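Local coordinates for protein citrate lyase, subunit 1 (Methanosaeta concilii, PDB 6HXI) that probably takes part in the ATP-driven conversion of citrate and coenzyme A to acetyl-CoA and oxaloacetate, as a subunit of ATP citrate lyase, at residues W274-G279 and Y315-T320; M357-Y362 and R390-R395. All coordinates share one frame; numbering follows the deposited sequence.

Interaction 1 of 2, residues W274-G279 and Y315-T320; sequences WTMVAG and YHYTCT
Met276, just past the end of strand 273-275, pushes its thioether against Tyr317 and Thr318 of helix 311-325, and from the 274-279 side nearly all of the contact is made by this one side chain. With CG anti to the backbone N (chi1 -173°) the methionine runs straight out toward the helix, then bends at its last torsion and turns CE onto the threonine. SD meets the Tyr317 ring at its edge, in the ring plane, 3.7 Å from CD2: a Met-aromatic contact of the in-plane kind. Further back, CG of Met276 lies 3.8 Å from CE2 of Tyr317 as the two side chains slide past each other. Thr318 is crossed at about a right angle, its OG1 3.3 Å from SD of Met276 and its CG2 3.7 Å from the methionine CE. Replacing Met276 by an alanine is likely to leave the tyrosine edge and the threonine without their shared neighbour and open a gap between strand and helix. This packing is buried, whereas His316, one residue before Tyr317, is partly exposed and packs on Phe250 and on Lys496 of the succinyl-CoA ligase alpha-type chain. Polar groups find their partners elsewhere, Tyr317 OH at Lys263 O and Thr318 OG1 at Thr314 O. No hydrogen bond joins the segments, which implies that between them the junction rests on sulfur and apolar packing.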
loop_
_atom_site.group_PDB
_atom_site.type_symbol
_atom_site.label_atom_id
_atom_site.label_comp_id
_atom_site.label_asym_id
_atom_site.label_seq_id
_atom_site.Cartn_x
_atom_site.Cartn_y
_atom_site.Cartn_z
ATOM N N TRP C 274 -63.439 11.592 -0.652
ATOM C CA TRP C 274 -62.091 12.042 -0.338
ATOM C C TRP C 274 -61.249 12.068 -1.604
ATOM O O TRP C 274 -61.486 11.296 -2.553
ATOM C CB TRP C 274 -61.449 11.207 0.772
ATOM C CG TRP C 274 -62.093 11.397 2.110
ATOM C CD1 TRP C 274 -63.276 10.867 2.535
ATOM C CD2 TRP C 274 -61.580 12.167 3.205
ATOM N NE1 TRP C 274 -63.531 11.255 3.830
ATOM C CE2 TRP C 274 -62.502 12.048 4.268
ATOM C CE3 TRP C 274 -60.439 12.965 3.385
ATOM C CZ2 TRP C 274 -62.320 12.699 5.489
ATOM C CZ3 TRP C 274 -60.245 13.586 4.609
ATOM C CH2 TRP C 274 -61.179 13.455 5.639
ATOM N N THR C 275 -60.305 12.999 -1.642
ATOM C CA THR C 275 -59.471 13.150 -2.813
ATOM C C THR C 275 -57.986 13.222 -2.492
ATOM O O THR C 275 -57.569 13.836 -1.497
ATOM C CB THR C 275 -59.897 14.388 -3.628
ATOM O OG1 THR C 275 -59.834 15.564 -2.807
ATOM C CG2 THR C 275 -61.269 14.233 -4.287
ATOM N N MET C 276 -57.185 12.623 -3.369
ATOM C CA MET C 276 -55.738 12.696 -3.304
ATOM C C MET C 276 -55.276 12.919 -4.728
ATOM O O MET C 276 -54.877 11.990 -5.435
ATOM C CB MET C 276 -55.108 11.477 -2.635
ATOM C CG MET C 276 -53.623 11.652 -2.436
ATOM S SD MET C 276 -52.911 10.497 -1.261
ATOM C CE MET C 276 -53.563 8.931 -1.894
ATOM N N VAL C 277 -55.417 14.170 -5.160
ATOM C CA VAL C 277 -55.123 14.606 -6.524
ATOM C C VAL C 277 -53.751 15.270 -6.619
ATOM O O VAL C 277 -53.377 16.072 -5.765
ATOM C CB VAL C 277 -56.264 15.489 -7.115
ATOM C CG1 VAL C 277 -55.971 15.881 -8.556
ATOM C CG2 VAL C 277 -57.612 14.776 -7.018
ATOM N N ALA C 278 -53.006 14.898 -7.655
ATOM C CA ALA C 278 -51.714 15.457 -7.943
ATOM C C ALA C 278 -51.861 16.746 -8.763
ATOM O O ALA C 278 -52.549 16.766 -9.791
ATOM C CB ALA C 278 -50.886 14.448 -8.694
ATOM N N GLY C 279 -51.253 17.821 -8.282
ATOM C CA GLY C 279 -51.236 19.099 -8.990
ATOM C C GLY C 279 -52.251 20.123 -8.550
ATOM O O GLY C 279 -53.385 19.777 -8.214
ATOM N N TYR C 315 -46.198 8.839 1.556
ATOM C CA TYR C 315 -46.637 7.831 2.518
ATOM C C TYR C 315 -47.320 8.504 3.714
ATOM O O TYR C 315 -48.441 8.132 4.052
ATOM C CB TYR C 315 -45.444 6.964 2.959
ATOM C CG TYR C 315 -45.715 6.146 4.192
ATOM C CD1 TYR C 315 -46.411 4.947 4.112
ATOM C CD2 TYR C 315 -45.299 6.582 5.451
ATOM C CE1 TYR C 315 -46.683 4.194 5.249
ATOM C CE2 TYR C 315 -45.572 5.840 6.598
ATOM C CZ TYR C 315 -46.261 4.644 6.488
ATOM O OH TYR C 315 -46.543 3.907 7.602
ATOM N N HIS C 316 -46.657 9.510 4.333
ATOM C CA HIS C 316 -47.196 10.270 5.473
ATOM C C HIS C 316 -48.466 11.021 5.140
ATOM O O HIS C 316 -49.368 11.073 5.968
ATOM C CB HIS C 316 -46.145 11.197 6.085
ATOM C CG HIS C 316 -45.052 10.453 6.779
ATOM N ND1 HIS C 316 -43.725 10.590 6.393
ATOM C CD2 HIS C 316 -45.123 9.556 7.789
ATOM C CE1 HIS C 316 -43.034 9.788 7.189
ATOM N NE2 HIS C 316 -43.830 9.146 8.045
ATOM N N TYR C 317 -48.550 11.567 3.912
ATOM C CA TYR C 317 -49.708 12.267 3.384
ATOM C C TYR C 317 -50.892 11.302 3.254
ATOM O O TYR C 317 -51.989 11.632 3.704
ATOM C CB TYR C 317 -49.362 12.877 2.020
ATOM C CG TYR C 317 -50.425 13.797 1.461
ATOM C CD1 TYR C 317 -50.438 15.155 1.774
ATOM C CD2 TYR C 317 -51.400 13.318 0.592
ATOM C CE1 TYR C 317 -51.406 16.010 1.246
ATOM C CE2 TYR C 317 -52.364 14.165 0.050
ATOM C CZ TYR C 317 -52.376 15.507 0.392
ATOM O OH TYR C 317 -53.341 16.332 -0.135
ATOM N N THR C 318 -50.672 10.127 2.625
ATOM C CA THR C 318 -51.694 9.100 2.405
ATOM C C THR C 318 -52.180 8.546 3.741
ATOM O O THR C 318 -53.375 8.290 3.881
ATOM C CB THR C 318 -51.201 7.996 1.424
ATOM O OG1 THR C 318 -50.655 8.590 0.246
ATOM C CG2 THR C 318 -52.315 7.025 1.007
ATOM N N CYS C 319 -51.264 8.388 4.722
ATOM C CA CYS C 319 -51.571 7.911 6.080
ATOM C C CYS C 319 -52.514 8.889 6.772
ATOM O O CYS C 319 -53.430 8.456 7.469
ATOM C CB CYS C 319 -50.293 7.719 6.895
ATOM S SG CYS C 319 -49.441 6.150 6.590
ATOM N N THR C 320 -52.287 10.207 6.564
ATOM C CA THR C 320 -53.102 11.289 7.127
ATOM C C THR C 320 -54.531 11.252 6.573
ATOM O O THR C 320 -55.477 11.314 7.359
ATOM C CB THR C 320 -52.428 12.652 6.912
ATOM O OG1 THR C 320 -51.076 12.568 7.331
ATOM C CG2 THR C 320 -53.115 13.774 7.674
#

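Interaction 2 of 2, residues M357-Y362 and R390-R395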
loop_
_atom_site.group_PDB
_atom_site.type_symbol
_atom_site.label_atom_id
_atom_site.label_comp_id
_atom_site.label_asym_id
_atom_site.label_seq_id
_atom_site.Cartn_x
_atom_site.Cartn_y
_atom_site.Cartn_z
ATOM N N MET C 357 -48.043 1.687 0.245
ATOM C CA MET C 357 -47.565 1.395 1.611
ATOM C C MET C 357 -48.559 1.802 2.707
ATOM O O MET C 357 -48.754 1.051 3.671
ATOM C CB MET C 357 -46.205 2.040 1.865
ATOM C CG MET C 357 -45.075 1.278 1.236
ATOM S SD MET C 357 -43.494 2.114 1.378
ATOM C CE MET C 357 -42.443 0.657 1.683
ATOM N N ALA C 358 -49.194 2.985 2.544
ATOM C CA ALA C 358 -50.193 3.477 3.487
ATOM C C ALA C 358 -51.468 2.645 3.396
ATOM O O ALA C 358 -51.976 2.236 4.441
ATOM C CB ALA C 358 -50.489 4.937 3.238
ATOM N N LEU C 359 -51.944 2.336 2.156
ATOM C CA LEU C 359 -53.143 1.523 1.915
ATOM C C LEU C 359 -53.011 0.120 2.499
ATOM O O LEU C 359 -53.984 -0.388 3.063
ATOM C CB LEU C 359 -53.520 1.465 0.427
ATOM C CG LEU C 359 -54.058 2.755 -0.203
ATOM C CD1 LEU C 359 -54.025 2.672 -1.711
ATOM C CD2 LEU C 359 -55.465 3.068 0.262
ATOM N N GLU C 360 -51.795 -0.478 2.412
ATOM C CA GLU C 360 -51.454 -1.788 2.985
ATOM C C GLU C 360 -51.630 -1.752 4.502
ATOM O O GLU C 360 -52.176 -2.698 5.073
ATOM C CB GLU C 360 -50.000 -2.165 2.657
ATOM C CG GLU C 360 -49.828 -2.940 1.361
ATOM C CD GLU C 360 -48.391 -3.194 0.940
ATOM O OE1 GLU C 360 -47.664 -2.213 0.654
ATOM O OE2 GLU C 360 -48.008 -4.383 0.842
ATOM N N GLU C 361 -51.171 -0.657 5.148
ATOM C CA GLU C 361 -51.254 -0.460 6.595
ATOM C C GLU C 361 -52.666 -0.235 7.105
ATOM O O GLU C 361 -52.978 -0.647 8.224
ATOM C CB GLU C 361 -50.323 0.670 7.055
ATOM C CG GLU C 361 -49.007 0.128 7.580
ATOM C CD GLU C 361 -48.022 1.169 8.069
ATOM O OE1 GLU C 361 -48.377 1.944 8.988
ATOM O OE2 GLU C 361 -46.878 1.185 7.557
ATOM N N TYR C 362 -53.511 0.426 6.295
ATOM C CA TYR C 362 -54.904 0.728 6.624
ATOM C C TYR C 362 -55.907 -0.327 6.116
ATOM O O TYR C 362 -57.106 -0.081 6.186
ATOM C CB TYR C 362 -55.276 2.146 6.144
ATOM C CG TYR C 362 -54.949 3.206 7.169
ATOM C CD1 TYR C 362 -53.668 3.741 7.263
ATOM C CD2 TYR C 362 -55.909 3.652 8.072
ATOM C CE1 TYR C 362 -53.352 4.695 8.229
ATOM C CE2 TYR C 362 -55.605 4.605 9.043
ATOM C CZ TYR C 362 -54.324 5.121 9.118
ATOM O OH TYR C 362 -54.016 6.057 10.073
ATOM N N ARG C 390 -52.804 -2.096 -9.073
ATOM C CA ARG C 390 -53.569 -3.232 -9.591
ATOM C C ARG C 390 -53.283 -4.486 -8.773
ATOM O O ARG C 390 -54.222 -5.220 -8.450
ATOM C CB ARG C 390 -53.281 -3.481 -11.084
ATOM C CG ARG C 390 -53.992 -2.512 -11.999
ATOM C CD ARG C 390 -53.798 -2.876 -13.450
ATOM N NE ARG C 390 -53.919 -1.707 -14.327
ATOM C CZ ARG C 390 -52.887 -1.092 -14.896
ATOM N NH1 ARG C 390 -51.651 -1.525 -14.687
ATOM N NH2 ARG C 390 -53.086 -0.043 -15.685
ATOM N N ASP C 391 -51.990 -4.717 -8.426
ATOM C CA ASP C 391 -51.527 -5.851 -7.617
ATOM C C ASP C 391 -52.060 -5.744 -6.190
ATOM O O ASP C 391 -52.332 -6.767 -5.567
ATOM C CB ASP C 391 -49.989 -5.928 -7.602
ATOM C CG ASP C 391 -49.308 -6.187 -8.941
ATOM O OD1 ASP C 391 -50.022 -6.351 -9.958
ATOM O OD2 ASP C 391 -48.066 -6.185 -8.980
ATOM N N LEU C 392 -52.207 -4.503 -5.686
ATOM C CA LEU C 392 -52.722 -4.173 -4.358
ATOM C C LEU C 392 -54.209 -4.494 -4.260
ATOM O O LEU C 392 -54.610 -5.190 -3.327
ATOM C CB LEU C 392 -52.441 -2.691 -4.021
ATOM C CG LEU C 392 -52.852 -2.185 -2.630
ATOM C CD1 LEU C 392 -52.036 -2.845 -1.542
ATOM C CD2 LEU C 392 -52.712 -0.675 -2.541
ATOM N N GLY C 393 -54.994 -4.025 -5.235
ATOM C CA GLY C 393 -56.437 -4.266 -5.324
ATOM C C GLY C 393 -56.843 -5.729 -5.377
ATOM O O GLY C 393 -57.943 -6.082 -4.952
ATOM N N LYS C 394 -55.960 -6.593 -5.892
ATOM C CA LYS C 394 -56.202 -8.034 -5.971
ATOM C C LYS C 394 -55.908 -8.761 -4.629
ATOM O O LYS C 394 -56.247 -9.942 -4.492
ATOM C CB LYS C 394 -55.391 -8.659 -7.126
ATOM C CG LYS C 394 -55.844 -8.229 -8.519
ATOM C CD LYS C 394 -54.933 -8.785 -9.614
ATOM C CE LYS C 394 -54.638 -7.776 -10.709
ATOM N NZ LYS C 394 -55.811 -7.526 -11.595
ATOM N N ARG C 395 -55.294 -8.069 -3.644
ATOM C CA ARG C 395 -54.957 -8.700 -2.363
ATOM C C ARG C 395 -55.519 -7.982 -1.108
ATOM O O ARG C 395 -55.658 -8.620 -0.064
ATOM C CB ARG C 395 -53.428 -8.908 -2.241
ATOM C CG ARG C 395 -52.607 -7.630 -2.095
ATOM C CD ARG C 395 -51.133 -7.935 -1.937
ATOM N NE ARG C 395 -50.390 -6.773 -1.447
ATOM C CZ ARG C 395 -49.804 -5.867 -2.224
ATOM N NH1 ARG C 395 -49.159 -4.843 -1.688
ATOM N NH2 ARG C 395 -49.855 -5.982 -3.546
#
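Helix segments 357-361 and 390-395 run almost exactly parallel, 5° apart in direction, with their axes 11.1 Å from each other at closest approach. Between them Leu392 does most of the reaching: its CG stands anti to the backbone N (chi1 -177°), and the two methyls beyond it divide the neighbouring helix between them. CD2 lies 3.7 Å from CD1 of Leu359, the two leucines crossing at about a right angle, while CD1 touches the CG methylene of Glu360 at 3.6 Å. Leu359 also packs on Met389 and Leu396, so the buried layer continues along helix 382-396. On the solvent-exposed side the extended chain of Glu360 brings OE2 to within 2.8 Å of NH1 of Arg395. This salt bridge arrives at the guanidinium edge, but the carboxylate plane is turned 76° from it and the hydrogen bond is weak and bent. Leu392 CD1 sits against one guanidinium face, toward its rim, and so links the apolar layer to the ion pair. Parallel neighbouring helices, alternating along the chain with the parallel strands 334-338, 371-376 and 400-403, are consistent with the flavodoxin-like alpha/beta fold of the succinyl-CoA synthetase clan.

In the fold
Interactions 1 and 2 follow one another along the chain in an alpha/beta domain: the first closes before the second opens, and their centres lie 15 Å apart within the citrate-binding region. Interaction 1 sets helix 311-325 against the end of strand 273-275, outermost, within this chain, in the parallel sheet; interaction 2 joins helices 348-361 and 382-396. Helix 348-361 is shared: it meets helix 382-396 in interaction 2, and on helix 311-325 Thr318 CG2 packs on its Ala358 CB while Tyr315 OH probably hydrogen-bonds to its Glu361 OE2. The three helices thus form one continuous packed row, reaching from the strand end about 11 Å from bound citrate, measured from the Met276 side chain, to the more exposed helix pair.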